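Local coordinates for protein xyloglucanase (Paenibacillus pabuli, PDB 2JEP) that hydrolyses the beta-1,4-glucan backbone of xyloglucan, a plant cell-wall polysaccharide, as a glycoside hydrolase of family 5, at residues P60-W65 and L109-Q114; L93-S98 and T103-W108; K159-I164 and Q204-T209. All coordinates share one frame; numbering follows the deposited sequence.

The chain forms an eight-stranded parallel beta/alpha barrel, and all three contacts lie on its outer layer of helices and loops. From the N terminus, interaction 1 ties the loop after strand 59-60 to helix 106-120 and closes a long loop across barrel strand 85-88. Interaction 2 lies within that loop: it pairs residues 93-98 with 103-108, at the start of the same helix, and Pro60 packs on Trp108 between the two. Interaction 3 follows in series, joining helix 150-167 to helix 193-211 across strand 175-178. Interactions 2 and 3 meet where Gln163 OE1 probably accepts a hydrogen bond from Ile104 N.

Interaction 1. Residues P60-W65 and L109-Q114; sequences PNETAW and LNRIQQ
Glu62 and Arg111 form a bidentate salt bridge between a loop and helix 106-120, one of the outer helices of the beta/alpha barrel. The two side chains cross at about a right angle, yet their flat ends are nearly coplanar, with the carboxylate and guanidinium planes only 21° apart. The arginine presents the side of its guanidinium, so that NE and NH2 each serve one carboxylate oxygen. Arg111 NE donates to Glu62 OE1 over 2.8 Å in a nearly straight bond, 170° at the hydrogen. Arg111 NH2 reaches Glu62 OE2 over 2.8 Å and is just as straight. Both oxygens are met on their syn sides, which locks the two groups edge against edge and restrains rotation of either.

The Arg111 side chain leaves the helix with CG opposite the backbone N (chi1 179°) and bends at chi2, which brings the NE edge round to Glu62. Glu62 belongs to a type I beta turn running from Asn61 to Ala64, closed by the bond from Ala64 N to Asn61 O at 3.0 Å. Two further partners sit on Val70: its backbone N donates to Glu62 OE2, while its O accepts from Arg111 NH2. On the helix side, Arg111 NH1 is bonded to Tyr118 OH. A methionine in place of Arg111 would probably leave the carboxylate of the buried Glu62 without its countercharge and the loop less firmly held to the helix.

The turn is also braced from within, because Asn61 forms an Asx turn. Asn61 OD1 accepts from Thr63 N at 2.9 Å, in the carbonyl plane. Thr63 OG1 is bonded to the same Asn61 OD1 at 2.7 Å, tilted from that plane.

Interaction 2. Residues L93-S98 and T103-W108; sequences LNNIGS and TINAAW
Asn95 and Asn105 join backbones in a short antiparallel bridge that fastens a loop of the beta/alpha barrel to the chain leading into helix 106-120. Ile96 and Ile104 are the bridged pair, and a hydrogen bond lies on each side of them: Asn105 N to Asn95 O at 2.8 Å, and Gly97 N to Thr103 O at 2.8 Å. The first is nearly straight, whereas in the second the donor stands above the carbonyl plane.

The tight part centres on Asn95. Asn95 O also receives a CA-H...O contact from Ile104 CA at 3.3 Å, while the side chain turns to the indole of Trp108. In the conformer described, Asn95 ND2 sits over one ring face, 3.3 Å from Trp108 CG, with the amide steeply inclined to the ring at 72°. The indole holds this pose with CG anti to the backbone N (chi1 -176°), and its NE1 is hydrogen-bonded to Ser91 O. Both isoleucines pack against Val160 of helix 150-167.

Toward solvent the contact thins out. Asn105 is exposed and lies at the N-cap position of the helix, although its side chain makes no capping bond. Past Gly97 the two loop segments are joined through a water, which donates to Ser98 O at 2.8 Å and accepts from Thr103 N at 3.0 Å.

Interaction 3. Residues K159-I164 and Q204-T209; sequences KVWQQI and QIFVDT
Trp161 and Phe206, together with Thr209, carry most of the packing between helices 150-167 and 193-211, neighbours in the outer layer of the beta/alpha barrel. The axes of the segments 159-164 and 204-209 run in broadly the same direction, 36° apart, and come within 9.4 Å of each other.

The inner half is an edge-to-face aromatic pair. Phe206 turns the edge bearing CD1 and CE1 to one face of the indole, and the planes meet at 63°. Phe206 CD1 comes to 3.5 Å from Trp161 CE2, while Phe206 CE1 lies over the six-membered ring. Although the CB of Phe206 does not point directly at the other helix, its CG is anti to the backbone N (chi1 158°), which brings the ring across to the tryptophan. Ile164 CD1 rests on the other face of the indole, 4.1 Å above the plane. The sandwiched ring is also tethered at its edge, where NE1 donates to Ser179 O, and Phe206 reaches inward to Leu222 and Val224 of strand 222-225. The aromatic pair thus joins the two helices beside the barrel wall.

Farther out, Thr209 packs between the helices with its methyl group. Thr209 CG2 meets the aliphatic part of Gln162, 3.4 Å from Gln162 CG, with the two side chains crossing at about a right angle. The hydroxyl turns back to its own helix: Thr209 OG1 bonds to Ile205 O at 2.7 Å, on the opposite face of that carbonyl from Thr209 N.

Interaction 1. Residues P60-W65 and L109-Q114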
loop_
_atom_site.group_PDB
_atom_site.type_symbol
_atom_site.label_atom_id
_atom_site.label_comp_id
_atom_site.label_asym_id
_atom_site.label_seq_id
_atom_site.Cartn_x
_atom_site.Cartn_y
_atom_site.Cartn_z
ATOM N N PRO A 60 -7.259 -5.250 16.600
ATOM C CA PRO A 60 -7.144 -5.873 15.279
ATOM C C PRO A 60 -7.629 -7.323 15.302
ATOM O O PRO A 60 -7.481 -8.022 16.299
ATOM C CB PRO A 60 -5.647 -5.836 14.994
ATOM C CG PRO A 60 -5.080 -4.843 15.912
ATOM C CD PRO A 60 -5.948 -4.835 17.117
ATOM N N ASN A 61 -8.196 -7.769 14.198
ATOM C CA ASN A 61 -8.692 -9.136 14.079
ATOM C C ASN A 61 -8.939 -9.354 12.604
ATOM O O ASN A 61 -9.721 -8.628 11.990
ATOM C CB ASN A 61 -9.961 -9.281 14.927
ATOM C CG ASN A 61 -10.610 -10.643 14.826
ATOM O OD1 ASN A 61 -10.625 -11.261 13.762
ATOM N ND2 ASN A 61 -11.161 -11.118 15.932
ATOM N N GLU A 62 -8.214 -10.311 12.034
ATOM C CA GLU A 62 -8.217 -10.467 10.594
ATOM C C GLU A 62 -9.543 -10.929 10.004
ATOM O O GLU A 62 -9.711 -10.868 8.781
ATOM C CB GLU A 62 -7.091 -11.390 10.125
ATOM C CG GLU A 62 -7.319 -12.851 10.371
ATOM C CD GLU A 62 -6.074 -13.649 10.256
ATOM O OE1 GLU A 62 -5.288 -13.676 11.249
ATOM O OE2 GLU A 62 -5.853 -14.227 9.173
ATOM N N THR A 63 -10.486 -11.350 10.851
ATOM C CA THR A 63 -11.815 -11.711 10.400
ATOM C C THR A 63 -12.871 -10.648 10.646
ATOM O O THR A 63 -14.034 -10.863 10.330
ATOM C CB THR A 63 -12.288 -12.998 11.070
ATOM O OG1 THR A 63 -12.440 -12.789 12.486
ATOM C CG2 THR A 63 -11.337 -14.155 10.761
ATOM N N ALA A 64 -12.464 -9.506 11.192
ATOM C CA ALA A 64 -13.419 -8.527 11.698
ATOM C C ALA A 64 -14.258 -7.911 10.587
ATOM O O ALA A 64 -15.347 -7.410 10.839
ATOM C CB ALA A 64 -12.685 -7.434 12.490
ATOM N N TRP A 65 -13.721 -7.893 9.367
ATOM C CA TRP A 65 -14.396 -7.289 8.244
ATOM C C TRP A 65 -14.975 -8.314 7.289
ATOM O O TRP A 65 -15.245 -8.004 6.152
ATOM C CB TRP A 65 -13.504 -6.241 7.546
ATOM C CG TRP A 65 -13.213 -5.026 8.415
ATOM C CD1 TRP A 65 -13.842 -4.652 9.567
ATOM C CD2 TRP A 65 -12.235 -4.034 8.158
ATOM N NE1 TRP A 65 -13.283 -3.501 10.062
ATOM C CE2 TRP A 65 -12.295 -3.092 9.206
ATOM C CE3 TRP A 65 -11.286 -3.863 7.151
ATOM C CZ2 TRP A 65 -11.446 -1.996 9.268
ATOM C CZ3 TRP A 65 -10.462 -2.763 7.209
ATOM C CH2 TRP A 65 -10.534 -1.859 8.259
ATOM N N LEU A 109 2.221 -10.466 16.850
ATOM C CA LEU A 109 3.434 -10.544 16.062
ATOM C C LEU A 109 3.658 -11.940 15.492
ATOM O O LEU A 109 4.093 -12.066 14.345
ATOM C CB LEU A 109 4.648 -10.101 16.866
ATOM C CG LEU A 109 4.863 -8.617 17.098
ATOM C CD1 LEU A 109 6.057 -8.452 18.039
ATOM C CD2 LEU A 109 5.038 -7.897 15.768
ATOM N N ASN A 110 3.357 -12.982 16.256
ATOM C CA ASN A 110 3.515 -14.344 15.732
ATOM C C ASN A 110 2.563 -14.639 14.590
ATOM O O ASN A 110 2.916 -15.333 13.641
ATOM C CB ASN A 110 3.340 -15.381 16.843
ATOM C CG ASN A 110 4.513 -15.417 17.774
ATOM O OD1 ASN A 110 5.635 -15.114 17.367
ATOM N ND2 ASN A 110 4.269 -15.828 19.021
ATOM N N ARG A 111 1.357 -14.088 14.677
ATOM C CA ARG A 111 0.396 -14.270 13.584
ATOM C C ARG A 111 0.825 -13.520 12.322
ATOM O O ARG A 111 0.735 -14.045 11.203
ATOM C CB ARG A 111 -1.009 -13.842 13.997
ATOM C CG ARG A 111 -2.057 -13.979 12.905
ATOM C CD ARG A 111 -2.200 -15.438 12.428
ATOM N NE ARG A 111 -3.116 -15.480 11.288
ATOM C CZ ARG A 111 -3.084 -16.398 10.330
ATOM N NH1 ARG A 111 -2.235 -17.414 10.376
ATOM N NH2 ARG A 111 -3.884 -16.276 9.279
ATOM N N ILE A 112 1.258 -12.275 12.498
ATOM C CA ILE A 112 1.733 -11.502 11.350
ATOM C C ILE A 112 2.879 -12.261 10.682
ATOM O O ILE A 112 2.933 -12.362 9.435
ATOM C CB ILE A 112 2.201 -10.094 11.789
ATOM C CG1 ILE A 112 1.029 -9.302 12.382
ATOM C CG2 ILE A 112 2.896 -9.361 10.622
ATOM C CD1 ILE A 112 1.461 -8.143 13.314
ATOM N N GLN A 113 3.791 -12.807 11.484
ATOM C CA GLN A 113 4.909 -13.540 10.911
ATOM C C GLN A 113 4.439 -14.772 10.138
ATOM O O GLN A 113 4.970 -15.078 9.075
ATOM C CB GLN A 113 5.930 -13.914 11.983
ATOM C CG GLN A 113 6.977 -14.854 11.468
ATOM C CD GLN A 113 7.994 -15.177 12.490
ATOM O OE1 GLN A 113 7.668 -15.715 13.549
ATOM N NE2 GLN A 113 9.238 -14.886 12.176
ATOM N N GLN A 114 3.437 -15.477 10.649
ATOM C CA GLN A 114 2.931 -16.632 9.929
ATOM C C GLN A 114 2.379 -16.217 8.549
ATOM O O GLN A 114 2.639 -16.871 7.544
ATOM C CB GLN A 114 1.874 -17.346 10.773
ATOM C CG GLN A 114 1.495 -18.710 10.276
ATOM C CD GLN A 114 2.504 -19.801 10.607
ATOM O OE1 GLN A 114 2.250 -20.981 10.370
ATOM N NE2 GLN A 114 3.657 -19.415 11.135
#

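Interaction 2. Residues L93-S98 and T103-W108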
loop_
_atom_site.group_PDB
_atom_site.type_symbol
_atom_site.label_atom_id
_atom_site.label_comp_id
_atom_site.label_asym_id
_atom_site.label_seq_id
_atom_site.Cartn_x
_atom_site.Cartn_y
_atom_site.Cartn_z
ATOM N N LEU A 93 -2.797 -0.953 16.945
ATOM C CA LEU A 93 -3.874 -0.377 17.753
ATOM C C LEU A 93 -3.758 -0.865 19.219
ATOM O O LEU A 93 -2.681 -0.740 19.819
ATOM C CB LEU A 93 -5.235 -0.631 17.100
ATOM C CG LEU A 93 -5.419 -0.069 15.687
ATOM C CD1 LEU A 93 -6.686 -0.618 15.032
ATOM C CD2 LEU A 93 -5.448 1.429 15.723
ATOM N N ASN A 94 -4.823 -1.442 19.785
ATOM C CA ASN A 94 -4.759 -1.731 21.208
ATOM C C ASN A 94 -3.917 -2.997 21.514
ATOM O O ASN A 94 -3.734 -3.329 22.692
ATOM C CB ASN A 94 -6.172 -1.732 21.852
ATOM C CG ASN A 94 -6.887 -0.338 21.833
ATOM O OD1 ASN A 94 -6.262 0.728 21.693
ATOM N ND2 ASN A 94 -8.208 -0.362 22.017
ATOM N N ASN A 95 -3.365 -3.651 20.494
ATOM C CA ASN A 95 -2.348 -4.667 20.718
ATOM C C ASN A 95 -0.979 -4.088 21.060
ATOM O O ASN A 95 -0.048 -4.850 21.290
ATOM C CB ASN A 95 -2.240 -5.634 19.540
ATOM C CG ASN A 95 -3.447 -6.522 19.419
ATOM O OD1 ASN A 95 -4.328 -6.521 20.287
ATOM N ND2 ASN A 95 -3.466 -7.340 18.370
ATOM N N ILE A 96 -0.867 -2.758 21.101
ATOM C CA ILE A 96 0.322 -2.084 21.611
ATOM C C ILE A 96 0.036 -1.775 23.072
ATOM O O ILE A 96 -0.961 -1.129 23.380
ATOM C CB ILE A 96 0.624 -0.782 20.868
ATOM C CG1 ILE A 96 0.719 -1.029 19.360
ATOM C CG2 ILE A 96 1.900 -0.182 21.416
ATOM C CD1 ILE A 96 0.599 0.244 18.557
ATOM N N GLY A 97 0.936 -2.201 23.939
ATOM C CA GLY A 97 0.780 -1.969 25.379
ATOM C C GLY A 97 1.122 -0.553 25.810
ATOM O O GLY A 97 1.348 0.354 25.001
ATOM N N SER A 98 1.185 -0.372 27.115
ATOM C CA SER A 98 1.299 0.973 27.673
ATOM C C SER A 98 2.726 1.484 27.571
ATOM O O SER A 98 3.687 0.718 27.412
ATOM C CB SER A 98 0.852 0.952 29.136
ATOM O OG SER A 98 1.732 0.124 29.838
ATOM N N THR A 103 4.875 -2.510 24.424
ATOM C CA THR A 103 5.090 -3.878 23.979
ATOM C C THR A 103 3.911 -4.365 23.150
ATOM O O THR A 103 2.775 -4.271 23.563
ATOM C CB THR A 103 5.277 -4.818 25.180
ATOM O OG1 THR A 103 6.380 -4.335 25.955
ATOM C CG2 THR A 103 5.516 -6.280 24.739
ATOM N N ILE A 104 4.214 -4.883 21.966
ATOM C CA ILE A 104 3.199 -5.465 21.092
ATOM C C ILE A 104 2.878 -6.885 21.542
ATOM O O ILE A 104 3.777 -7.691 21.769
ATOM C CB ILE A 104 3.679 -5.498 19.621
ATOM C CG1 ILE A 104 4.046 -4.095 19.130
ATOM C CG2 ILE A 104 2.603 -6.117 18.704
ATOM C CD1 ILE A 104 4.766 -4.114 17.810
ATOM N N ASN A 105 1.579 -7.168 21.603
ATOM C CA ASN A 105 1.106 -8.527 21.951
ATOM C C ASN A 105 1.879 -9.553 21.136
ATOM O O ASN A 105 1.930 -9.514 19.910
ATOM C CB ASN A 105 -0.384 -8.750 21.663
ATOM C CG ASN A 105 -1.301 -8.213 22.740
ATOM O OD1 ASN A 105 -2.522 -8.313 22.616
ATOM N ND2 ASN A 105 -0.737 -7.647 23.795
ATOM N N ALA A 106 2.501 -10.497 21.815
ATOM C CA ALA A 106 3.377 -11.478 21.182
ATOM C C ALA A 106 2.616 -12.370 20.197
ATOM O O ALA A 106 3.113 -12.690 19.135
ATOM C CB ALA A 106 4.101 -12.335 22.248
ATOM N N ALA A 107 1.386 -12.756 20.551
ATOM C CA ALA A 107 0.579 -13.597 19.676
ATOM C C ALA A 107 0.265 -12.889 18.369
ATOM O O ALA A 107 0.163 -13.532 17.330
ATOM C CB ALA A 107 -0.711 -14.031 20.393
ATOM N N TRP A 108 0.090 -11.574 18.429
ATOM C CA TRP A 108 -0.181 -10.801 17.226
ATOM C C TRP A 108 1.051 -10.779 16.307
ATOM O O TRP A 108 0.953 -11.054 15.115
ATOM C CB TRP A 108 -0.651 -9.395 17.602
ATOM C CG TRP A 108 -1.054 -8.518 16.461
ATOM C CD1 TRP A 108 -0.606 -7.248 16.217
ATOM C CD2 TRP A 108 -2.022 -8.806 15.441
ATOM N NE1 TRP A 108 -1.238 -6.736 15.095
ATOM C CE2 TRP A 108 -2.110 -7.667 14.605
ATOM C CE3 TRP A 108 -2.827 -9.908 15.159
ATOM C CZ2 TRP A 108 -2.966 -7.603 13.501
ATOM C CZ3 TRP A 108 -3.681 -9.846 14.071
ATOM C CH2 TRP A 108 -3.739 -8.709 13.243
HETATM O O HOH W 1 4.052 -2.088 27.236
#

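Interaction 3. Residues K159-I164 and Q204-T209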
loop_
_atom_site.group_PDB
_atom_site.type_symbol
_atom_site.label_atom_id
_atom_site.label_comp_id
_atom_site.label_asym_id
_atom_site.label_seq_id
_atom_site.Cartn_x
_atom_site.Cartn_y
_atom_site.Cartn_z
ATOM N N LYS A 159 9.194 2.688 19.244
ATOM C CA LYS A 159 9.207 1.413 19.958
ATOM C C LYS A 159 8.465 0.318 19.188
ATOM O O LYS A 159 8.896 -0.844 19.198
ATOM C CB LYS A 159 8.611 1.594 21.364
ATOM C CG LYS A 159 9.472 2.416 22.312
ATOM C CD LYS A 159 10.778 1.686 22.669
ATOM C CE LYS A 159 11.491 2.270 23.886
ATOM N NZ LYS A 159 12.666 1.382 24.211
ATOM N N VAL A 160 7.359 0.685 18.525
ATOM C CA VAL A 160 6.605 -0.266 17.723
ATOM C C VAL A 160 7.463 -0.741 16.553
ATOM O O VAL A 160 7.600 -1.947 16.343
ATOM C CB VAL A 160 5.266 0.351 17.297
ATOM C CG1 VAL A 160 4.585 -0.472 16.196
ATOM C CG2 VAL A 160 4.379 0.486 18.526
ATOM N N TRP A 161 8.086 0.179 15.793
ATOM C CA TRP A 161 8.923 -0.289 14.685
ATOM C C TRP A 161 10.151 -1.049 15.147
ATOM O O TRP A 161 10.601 -1.956 14.457
ATOM C CB TRP A 161 9.301 0.838 13.710
ATOM C CG TRP A 161 8.329 0.915 12.588
ATOM C CD1 TRP A 161 7.468 1.942 12.279
ATOM C CD2 TRP A 161 8.101 -0.100 11.603
ATOM N NE1 TRP A 161 6.742 1.613 11.178
ATOM C CE2 TRP A 161 7.100 0.366 10.740
ATOM C CE3 TRP A 161 8.674 -1.349 11.348
ATOM C CZ2 TRP A 161 6.639 -0.389 9.665
ATOM C CZ3 TRP A 161 8.204 -2.085 10.287
ATOM C CH2 TRP A 161 7.189 -1.607 9.474
ATOM N N GLN A 162 10.680 -0.707 16.324
ATOM C CA GLN A 162 11.817 -1.486 16.841
ATOM C C GLN A 162 11.417 -2.951 16.945
ATOM O O GLN A 162 12.177 -3.856 16.567
ATOM C CB GLN A 162 12.227 -1.002 18.230
ATOM C CG GLN A 162 13.079 0.218 18.321
ATOM C CD GLN A 162 13.463 0.532 19.762
ATOM O OE1 GLN A 162 12.985 -0.106 20.688
ATOM N NE2 GLN A 162 14.325 1.524 19.949
ATOM N N GLN A 163 10.245 -3.183 17.514
ATOM C CA GLN A 163 9.759 -4.552 17.726
ATOM C C GLN A 163 9.413 -5.277 16.441
ATOM O O GLN A 163 9.737 -6.448 16.280
ATOM C CB GLN A 163 8.549 -4.522 18.652
ATOM C CG GLN A 163 8.865 -4.075 20.055
ATOM C CD GLN A 163 7.615 -3.851 20.833
ATOM O OE1 GLN A 163 6.979 -4.810 21.290
ATOM N NE2 GLN A 163 7.216 -2.595 20.963
ATOM N N ILE A 164 8.718 -4.608 15.528
ATOM C CA ILE A 164 8.364 -5.283 14.257
ATOM C C ILE A 164 9.656 -5.604 13.506
ATOM O O ILE A 164 9.855 -6.717 13.006
ATOM C CB ILE A 164 7.478 -4.360 13.374
ATOM C CG1 ILE A 164 6.157 -4.009 14.051
ATOM C CG2 ILE A 164 7.256 -4.998 11.999
ATOM C CD1 ILE A 164 5.443 -2.798 13.432
ATOM N N GLN A 204 11.428 9.585 8.973
ATOM C CA GLN A 204 12.852 9.594 9.388
ATOM C C GLN A 204 13.102 8.679 10.579
ATOM O O GLN A 204 14.079 7.937 10.625
ATOM C CB GLN A 204 13.301 11.021 9.690
ATOM C CG GLN A 204 14.811 11.113 9.899
ATOM C CD GLN A 204 15.553 10.760 8.622
ATOM O OE1 GLN A 204 15.487 11.503 7.631
ATOM N NE2 GLN A 204 16.214 9.601 8.606
ATOM N N ILE A 205 12.223 8.765 11.576
ATOM C CA ILE A 205 12.301 7.876 12.751
ATOM C C ILE A 205 12.223 6.412 12.341
ATOM O O ILE A 205 13.000 5.561 12.827
ATOM C CB ILE A 205 11.168 8.224 13.773
ATOM C CG1 ILE A 205 11.433 9.594 14.405
ATOM C CG2 ILE A 205 11.065 7.160 14.874
ATOM C CD1 ILE A 205 10.181 10.236 15.027
ATOM N N PHE A 206 11.274 6.109 11.462
ATOM C CA PHE A 206 11.145 4.746 10.945
ATOM C C PHE A 206 12.452 4.274 10.322
ATOM O O PHE A 206 12.961 3.193 10.656
ATOM C CB PHE A 206 9.971 4.701 9.947
ATOM C CG PHE A 206 10.017 3.574 8.976
ATOM C CD1 PHE A 206 9.660 2.289 9.349
ATOM C CD2 PHE A 206 10.356 3.797 7.649
ATOM C CE1 PHE A 206 9.641 1.262 8.392
ATOM C CE2 PHE A 206 10.337 2.788 6.720
ATOM C CZ PHE A 206 9.990 1.511 7.090
ATOM N N VAL A 207 12.982 5.043 9.379
ATOM C CA VAL A 207 14.181 4.608 8.669
ATOM C C VAL A 207 15.324 4.345 9.657
ATOM O O VAL A 207 15.920 3.271 9.660
ATOM C CB VAL A 207 14.596 5.628 7.577
ATOM C CG1 VAL A 207 16.003 5.316 7.040
ATOM C CG2 VAL A 207 13.547 5.686 6.408
ATOM N N ASP A 208 15.606 5.325 10.499
ATOM C CA ASP A 208 16.761 5.200 11.382
ATOM C C ASP A 208 16.566 4.113 12.431
ATOM O O ASP A 208 17.511 3.410 12.792
ATOM C CB ASP A 208 17.034 6.511 12.090
ATOM C CG ASP A 208 17.463 7.641 11.139
ATOM O OD1 ASP A 208 17.981 7.376 10.051
ATOM O OD2 ASP A 208 17.307 8.811 11.519
ATOM N N THR A 209 15.340 3.962 12.928
ATOM C CA THR A 209 15.071 2.923 13.905
ATOM C C THR A 209 15.254 1.544 13.295
ATOM O O THR A 209 15.888 0.668 13.886
ATOM C CB THR A 209 13.626 3.083 14.469
ATOM O OG1 THR A 209 13.513 4.337 15.155
ATOM C CG2 THR A 209 13.259 1.969 15.413
#